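Local coordinates for replication initiation and membrane attachment protein (PDB 5WTN) that probably takes part in initiating and restarting DNA replication, as a tetrameric primosome component that associates with a primosomal re-initiation protein, at residues Val157-Ser160 / Phe161-Phe165; Gly241-Pro244 / Leu245-Gln248; Val254-Pro257 / Ala258-Asp262. All coordinates share one frame; numbering follows the deposited sequence.

Contact 1 (Val157-Ser160 / Phe161-Phe165)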
loop_
_atom_site.group_PDB
_atom_site.type_symbol
_atom_site.label_atom_id
_atom_site.label_comp_id
_atom_site.label_asym_id
_atom_site.label_seq_id
_atom_site.Cartn_x
_atom_site.Cartn_y
_atom_site.Cartn_z
ATOM N N VAL A 157 2.510 -15.677 27.454
ATOM C CA VAL A 157 3.569 -15.114 28.284
ATOM C C VAL A 157 3.759 -13.604 28.095
ATOM O O VAL A 157 4.745 -13.041 28.574
ATOM C CB VAL A 157 4.897 -15.878 28.086
ATOM C CG1 VAL A 157 4.656 -17.369 28.269
ATOM C CG2 VAL A 157 5.473 -15.604 26.696
ATOM N N THR A 158 2.877 -12.966 27.326
ATOM C CA THR A 158 3.036 -11.536 27.001
ATOM C C THR A 158 3.174 -10.636 28.223
ATOM O O THR A 158 2.397 -10.752 29.171
ATOM C CB THR A 158 1.832 -10.987 26.214
ATOM O OG1 THR A 158 1.301 -11.994 25.343
ATOM C CG2 THR A 158 2.245 -9.780 25.384
ATOM N N ARG A 159 4.137 -9.717 28.198
ATOM C CA ARG A 159 4.227 -8.697 29.262
ATOM C C ARG A 159 3.167 -7.595 29.116
ATOM O O ARG A 159 2.726 -7.265 28.001
ATOM C CB ARG A 159 5.614 -8.033 29.325
ATOM C CG ARG A 159 6.794 -8.966 29.576
ATOM C CD ARG A 159 6.552 -9.953 30.732
ATOM N NE ARG A 159 7.804 -10.279 31.418
ATOM C CZ ARG A 159 8.730 -11.118 30.946
ATOM N NH1 ARG A 159 8.553 -11.735 29.778
ATOM N NH2 ARG A 159 9.843 -11.342 31.644
ATOM N N SER A 160 2.774 -7.028 30.257
ATOM C CA SER A 160 1.839 -5.912 30.304
ATOM C C SER A 160 2.598 -4.595 30.246
ATOM O O SER A 160 3.823 -4.580 30.226
ATOM C CB SER A 160 1.047 -5.962 31.598
ATOM O OG SER A 160 1.896 -5.737 32.710
ATOM N N PHE A 161 1.869 -3.485 30.230
ATOM C CA PHE A 161 2.490 -2.175 30.139
ATOM C C PHE A 161 3.257 -1.916 31.423
ATOM O O PHE A 161 4.383 -1.419 31.398
ATOM C CB PHE A 161 1.405 -1.118 29.955
ATOM C CG PHE A 161 1.922 0.228 29.515
ATOM C CD1 PHE A 161 1.889 0.593 28.172
ATOM C CD2 PHE A 161 2.420 1.134 30.436
ATOM C CE1 PHE A 161 2.360 1.840 27.749
ATOM C CE2 PHE A 161 2.890 2.379 30.022
ATOM C CZ PHE A 161 2.856 2.735 28.672
ATOM N N SER A 162 2.628 -2.258 32.546
ATOM C CA SER A 162 3.178 -1.991 33.872
ATOM C C SER A 162 4.407 -2.852 34.159
ATOM O O SER A 162 5.282 -2.445 34.927
ATOM C CB SER A 162 2.112 -2.220 34.931
ATOM O OG SER A 162 1.401 -3.419 34.676
ATOM N N ASP A 163 4.468 -4.032 33.533
ATOM C CA ASP A 163 5.633 -4.909 33.615
ATOM C C ASP A 163 6.884 -4.268 33.018
ATOM O O ASP A 163 7.966 -4.407 33.566
ATOM C CB ASP A 163 5.363 -6.243 32.895
ATOM C CG ASP A 163 4.461 -7.193 33.701
ATOM O OD1 ASP A 163 4.192 -6.911 34.896
ATOM O OD2 ASP A 163 4.025 -8.233 33.140
ATOM N N VAL A 164 6.734 -3.624 31.864
ATOM C CA VAL A 164 7.849 -3.079 31.076
ATOM C C VAL A 164 8.149 -1.591 31.252
ATOM O O VAL A 164 9.213 -1.107 30.849
ATOM C CB VAL A 164 7.561 -3.351 29.580
ATOM C CG1 VAL A 164 8.776 -3.093 28.698
ATOM C CG2 VAL A 164 7.114 -4.769 29.435
ATOM N N PHE A 165 7.228 -0.865 31.877
ATOM C CA PHE A 165 7.311 0.599 31.898
ATOM C C PHE A 165 6.932 1.192 33.246
ATOM O O PHE A 165 6.192 0.575 34.023
ATOM C CB PHE A 165 6.356 1.190 30.864
ATOM C CG PHE A 165 6.748 0.924 29.446
ATOM C CD1 PHE A 165 7.850 1.566 28.887
ATOM C CD2 PHE A 165 5.989 0.056 28.649
ATOM C CE1 PHE A 165 8.213 1.325 27.565
ATOM C CE2 PHE A 165 6.345 -0.198 27.310
ATOM C CZ PHE A 165 7.454 0.438 26.767
#
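S160 OG and S162 OG are joined by a hydrogen bond of 3.1 Å, in which either oxygen could be the donor; S162 OG is also bonded to the backbone N of D202. The carboxylate of D163 lies alongside S160 OG without a hydrogen bond to it. With its CG anti to the carbonyl carbon and beside its own backbone N (chi1 -76°), D163 folds back over the start of the helix, and OD2 reaches the N-H of S160. That bond is weak, 3.4 Å from S160 N to D163 OD2, but almost perfectly straight at 179°.

S160 is the N-cap of the short helix 161-164 and D163 its third residue, the S-x-x-D sequence pattern of a capping box, of which the weak carboxylate-to-amide half is seen. A small hydroxyl residue suits the cap, and an acid suits a helix start, where the N-H groups of the first turn have no acceptor within the helix and would probably favour a negative charge. With D163 replaced by an alanine, the S160 N-H would probably lose this acceptor, and the residues leading into the helix would be less firmly set. Backbone closure is slack as well, V164 N lying 3.5 Å from S160 O in a weak bond.

R159 CB rests against V164 CG2 at 3.6 Å, linking the positions on which a hydrophobic staple is built, here through the aliphatic root of an arginine. Its chain then crosses D163 at about a right angle, with CD 3.9 Å from D163 OD2, before the guanidinium heads toward Y78 and E7 of the second subunit, both weak partners. R159 N is hydrogen-bonded to E85 OE1 of that same neighbouring subunit.

Contact 2 (Gly241-Pro244 / Leu245-Gln248)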
loop_
_atom_site.group_PDB
_atom_site.type_symbol
_atom_site.label_atom_id
_atom_site.label_comp_id
_atom_site.label_asym_id
_atom_site.label_seq_id
_atom_site.Cartn_x
_atom_site.Cartn_y
_atom_site.Cartn_z
ATOM N N GLY A 241 0.381 8.762 39.231
ATOM C CA GLY A 241 0.799 8.396 40.572
ATOM C C GLY A 241 -0.201 8.752 41.665
ATOM O O GLY A 241 0.164 8.943 42.833
ATOM N N ILE A 242 -1.472 8.825 41.296
ATOM C CA ILE A 242 -2.525 9.194 42.240
ATOM C C ILE A 242 -2.827 8.062 43.230
ATOM O O ILE A 242 -3.197 6.961 42.832
ATOM C CB ILE A 242 -3.837 9.561 41.487
ATOM C CG1 ILE A 242 -3.580 10.653 40.450
ATOM C CG2 ILE A 242 -4.926 9.998 42.448
ATOM C CD1 ILE A 242 -4.788 10.999 39.664
ATOM N N PRO A 243 -2.687 8.338 44.535
ATOM C CA PRO A 243 -3.064 7.400 45.609
ATOM C C PRO A 243 -4.585 7.189 45.692
ATOM O O PRO A 243 -5.335 7.978 45.116
ATOM C CB PRO A 243 -2.540 8.085 46.871
ATOM C CG PRO A 243 -2.440 9.524 46.509
ATOM C CD PRO A 243 -2.076 9.569 45.061
ATOM N N PRO A 244 -5.037 6.120 46.379
ATOM C CA PRO A 244 -6.471 5.792 46.424
ATOM C C PRO A 244 -7.353 6.812 47.136
ATOM O O PRO A 244 -8.461 7.044 46.664
ATOM C CB PRO A 244 -6.501 4.456 47.180
ATOM C CG PRO A 244 -5.141 3.886 46.983
ATOM C CD PRO A 244 -4.224 5.069 47.009
ATOM N N LEU A 245 -6.898 7.378 48.254
ATOM C CA LEU A 245 -7.684 8.395 48.957
ATOM C C LEU A 245 -7.901 9.594 48.057
ATOM O O LEU A 245 -8.991 10.153 48.012
ATOM C CB LEU A 245 -7.000 8.841 50.250
ATOM C CG LEU A 245 -7.497 8.164 51.528
ATOM C CD1 LEU A 245 -6.868 8.805 52.764
ATOM C CD2 LEU A 245 -9.025 8.211 51.588
ATOM N N GLU A 246 -6.857 9.982 47.332
ATOM C CA GLU A 246 -6.981 11.073 46.379
ATOM C C GLU A 246 -7.899 10.737 45.186
ATOM O O GLU A 246 -8.669 11.595 44.741
ATOM C CB GLU A 246 -5.596 11.573 45.932
ATOM C CG GLU A 246 -4.781 12.266 47.035
ATOM C CD GLU A 246 -5.373 13.605 47.504
ATOM O OE1 GLU A 246 -5.311 14.603 46.742
ATOM O OE2 GLU A 246 -5.890 13.675 48.646
ATOM N N MET A 247 -8.042 9.498 44.731
ATOM C CA MET A 247 -8.975 9.245 43.653
ATOM C C MET A 247 -10.272 9.072 44.145
ATOM O O MET A 247 -11.186 9.137 43.475
ATOM C CB MET A 247 -8.680 8.036 42.876
ATOM C CG MET A 247 -9.407 8.054 41.588
ATOM S SD MET A 247 -8.216 8.212 40.397
ATOM C CE MET A 247 -9.028 8.530 39.047
ATOM N N GLN A 248 -10.345 8.834 45.371
ATOM C CA GLN A 248 -11.655 8.879 45.982
ATOM C C GLN A 248 -12.224 10.287 45.847
ATOM O O GLN A 248 -13.358 10.446 45.398
ATOM C CB GLN A 248 -11.594 8.450 47.443
ATOM C CG GLN A 248 -12.954 8.315 48.105
ATOM C CD GLN A 248 -12.849 7.919 49.566
ATOM O OE1 GLN A 248 -11.942 7.173 49.955
ATOM N NE2 GLN A 248 -13.770 8.424 50.390
#
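I242 and M247 meet across the first turn of helix 244-254, as the residue before the N-cap and the fourth residue of the helix, the two positions of a hydrophobic staple. P243 is the N-cap between them. The link is apolar: I242 CG2 lies 4.3 Å from M247 CB, and also 3.9 Å from E246 CB. It is this methyl branch, anti to the backbone N while CG1 turns beside it (chi1 -55°), that is laid on the helix. Branched and greasy, I242 fits a buried spot that it shares with A270 and W273 of helix 263-278, whereas M247, bent at chi2, leads toward L266 of that helix and F211 of helix 208-217.

The backbone bonds start the helix. M247 N gives its hydrogen to P243 O at 3.1 Å, and Q248 N gives its own to P244 O at 2.9 Å. P244 O also receives a weak, bent bond from M247 N, so this carbonyl is shared between two amides. Proline suits both places: P244 is the first helical residue, where no N-H is needed for an acceptor one turn back, and its ring restricts phi to a helical value. P243 brings no polar side chain to the cap, so its contribution to the turn comes through its carbonyl and its ring.

Ring packing follows. The P243 ring and the E246 chain lie side by side and point the same way, so the aliphatic part of the glutamate is covered by the proline while its acid is carried onward. E246 OE1 is hydrogen-bonded to the indole NE1 of W273, a ring that P243 also touches. Where glutamate and proline run together, P243 CG stands 3.6 Å from E246 CG.

Contact 3 (Val254-Pro257 / Ala258-Asp262)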
loop_
_atom_site.group_PDB
_atom_site.type_symbol
_atom_site.label_atom_id
_atom_site.label_comp_id
_atom_site.label_asym_id
_atom_site.label_seq_id
_atom_site.Cartn_x
_atom_site.Cartn_y
_atom_site.Cartn_z
ATOM N N VAL A 254 -16.583 14.435 40.568
ATOM C CA VAL A 254 -17.201 14.341 39.248
ATOM C C VAL A 254 -18.438 13.429 39.141
ATOM O O VAL A 254 -18.980 13.228 38.051
ATOM C CB VAL A 254 -16.153 13.973 38.215
ATOM C CG1 VAL A 254 -14.954 14.879 38.393
ATOM C CG2 VAL A 254 -15.726 12.525 38.396
ATOM N N ILE A 255 -18.876 12.853 40.255
ATOM C CA ILE A 255 -19.961 11.872 40.202
ATOM C C ILE A 255 -21.382 12.462 40.177
ATOM O O ILE A 255 -21.706 13.364 40.952
ATOM C CB ILE A 255 -19.814 10.806 41.323
ATOM C CG1 ILE A 255 -20.820 9.668 41.145
ATOM C CG2 ILE A 255 -19.954 11.427 42.689
ATOM C CD1 ILE A 255 -20.617 8.531 42.129
ATOM N N ASP A 256 -22.201 11.921 39.268
ATOM C CA ASP A 256 -23.647 12.199 39.083
ATOM C C ASP A 256 -24.507 11.978 40.315
ATOM O O ASP A 256 -24.139 11.205 41.197
ATOM C CB ASP A 256 -24.201 11.204 38.063
ATOM C CG ASP A 256 -24.578 11.837 36.780
ATOM O OD1 ASP A 256 -24.045 12.919 36.454
ATOM O OD2 ASP A 256 -25.413 11.223 36.086
ATOM N N PRO A 257 -25.687 12.622 40.369
ATOM C CA PRO A 257 -26.652 12.215 41.403
ATOM C C PRO A 257 -27.180 10.827 41.063
ATOM O O PRO A 257 -27.741 10.132 41.915
ATOM C CB PRO A 257 -27.782 13.242 41.264
ATOM C CG PRO A 257 -27.227 14.346 40.365
ATOM C CD PRO A 257 -26.222 13.678 39.488
ATOM N N ALA A 258 -26.995 10.438 39.805
ATOM C CA ALA A 258 -27.386 9.119 39.338
ATOM C C ALA A 258 -26.293 8.091 39.638
ATOM O O ALA A 258 -26.432 6.916 39.298
ATOM C CB ALA A 258 -27.669 9.158 37.844
ATOM N N TYR A 259 -25.204 8.546 40.248
ATOM C CA TYR A 259 -24.051 7.693 40.514
ATOM C C TYR A 259 -23.191 7.379 39.280
ATOM O O TYR A 259 -22.243 6.598 39.355
ATOM C CB TYR A 259 -24.425 6.472 41.357
ATOM C CG TYR A 259 -24.716 6.865 42.788
ATOM C CD1 TYR A 259 -26.010 6.877 43.287
ATOM C CD2 TYR A 259 -23.687 7.262 43.636
ATOM C CE1 TYR A 259 -26.267 7.256 44.613
ATOM C CE2 TYR A 259 -23.932 7.641 44.950
ATOM C CZ TYR A 259 -25.219 7.640 45.432
ATOM O OH TYR A 259 -25.442 8.020 46.739
ATOM N N HIS A 260 -23.559 7.952 38.137
ATOM C CA HIS A 260 -22.738 7.859 36.933
ATOM C C HIS A 260 -21.431 8.639 37.066
ATOM O O HIS A 260 -21.414 9.760 37.556
ATOM C CB HIS A 260 -23.518 8.390 35.740
ATOM C CG HIS A 260 -22.755 8.361 34.454
ATOM N ND1 HIS A 260 -22.248 9.502 33.866
ATOM C CD2 HIS A 260 -22.432 7.336 33.629
ATOM C CE1 HIS A 260 -21.642 9.181 32.735
ATOM N NE2 HIS A 260 -21.739 7.872 32.569
ATOM N N ILE A 261 -20.334 8.054 36.609
ATOM C CA ILE A 261 -19.056 8.757 36.581
ATOM C C ILE A 261 -18.645 9.092 35.153
ATOM O O ILE A 261 -18.519 8.207 34.308
ATOM C CB ILE A 261 -17.956 7.911 37.234
ATOM C CG1 ILE A 261 -18.349 7.584 38.669
ATOM C CG2 ILE A 261 -16.623 8.638 37.207
ATOM C CD1 ILE A 261 -17.425 6.611 39.329
ATOM N N ASP A 262 -18.430 10.371 34.878
ATOM C CA ASP A 262 -18.023 10.755 33.536
ATOM C C ASP A 262 -16.510 10.704 33.456
ATOM O O ASP A 262 -15.811 11.448 34.150
ATOM C CB ASP A 262 -18.520 12.149 33.179
ATOM C CG ASP A 262 -18.048 12.594 31.812
ATOM O OD1 ASP A 262 -17.895 11.717 30.926
ATOM O OD2 ASP A 262 -17.828 13.815 31.625
#
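D256 N and H260 O are joined by a nearly straight hydrogen bond of 2.9 Å. One step further into the bend Y259 N returns a bond of 3.0 Å to D256 O. Together they close a type I turn from D256 to Y259 followed by a G1-type beta bulge, in which Y259 takes the positive phi (75°) more often given to glycine. P257 suits the second position of the turn, since its ring already holds phi near the value required.

Side chains pack around this frame. D256 OD2 sits 3.4 Å from H260 CB and 3.5 Å from A258 CB, its carboxylate inclined 62° to the imidazole. I255, with CG1 anti to its backbone N (chi1 -172°), sends CD1 to the edge of the Y259 ring, 3.6 Å from CD2, and lays CG1 4.1 Å from I261 CG1. Further out V254 CG2 meets I261 CG2 at 4.2 Å. D262, the N-cap of helix 263-278, bonds weakly through its two carboxylate oxygens to the backbone N atoms of D264 and A265.

How the contacts relate
Contact 1 comes first along the chain, then contact 2, then contact 3. Contact 1 runs from just after strand 154-156 through helix 161-164 to the first residue of strand 165-169, on a surface that meets the second subunit, and so belongs to the tetramer interface. The other two, untouched by other chains of the assembly, belong to the helical region formed by helices 208-217, 227-240, 244-254 and 263-278. Contact 2 starts helix 244-254, and contact 3 leads from its end into helix 263-278. Their centres are about 18 Å apart. Contact 1 is centred about 23 Å from contact 2 and about 32 Å from contact 3. Contacts 2 and 3 thus lie at the two ends of one helix within a subunit, while contact 1 lies where two subunits meet.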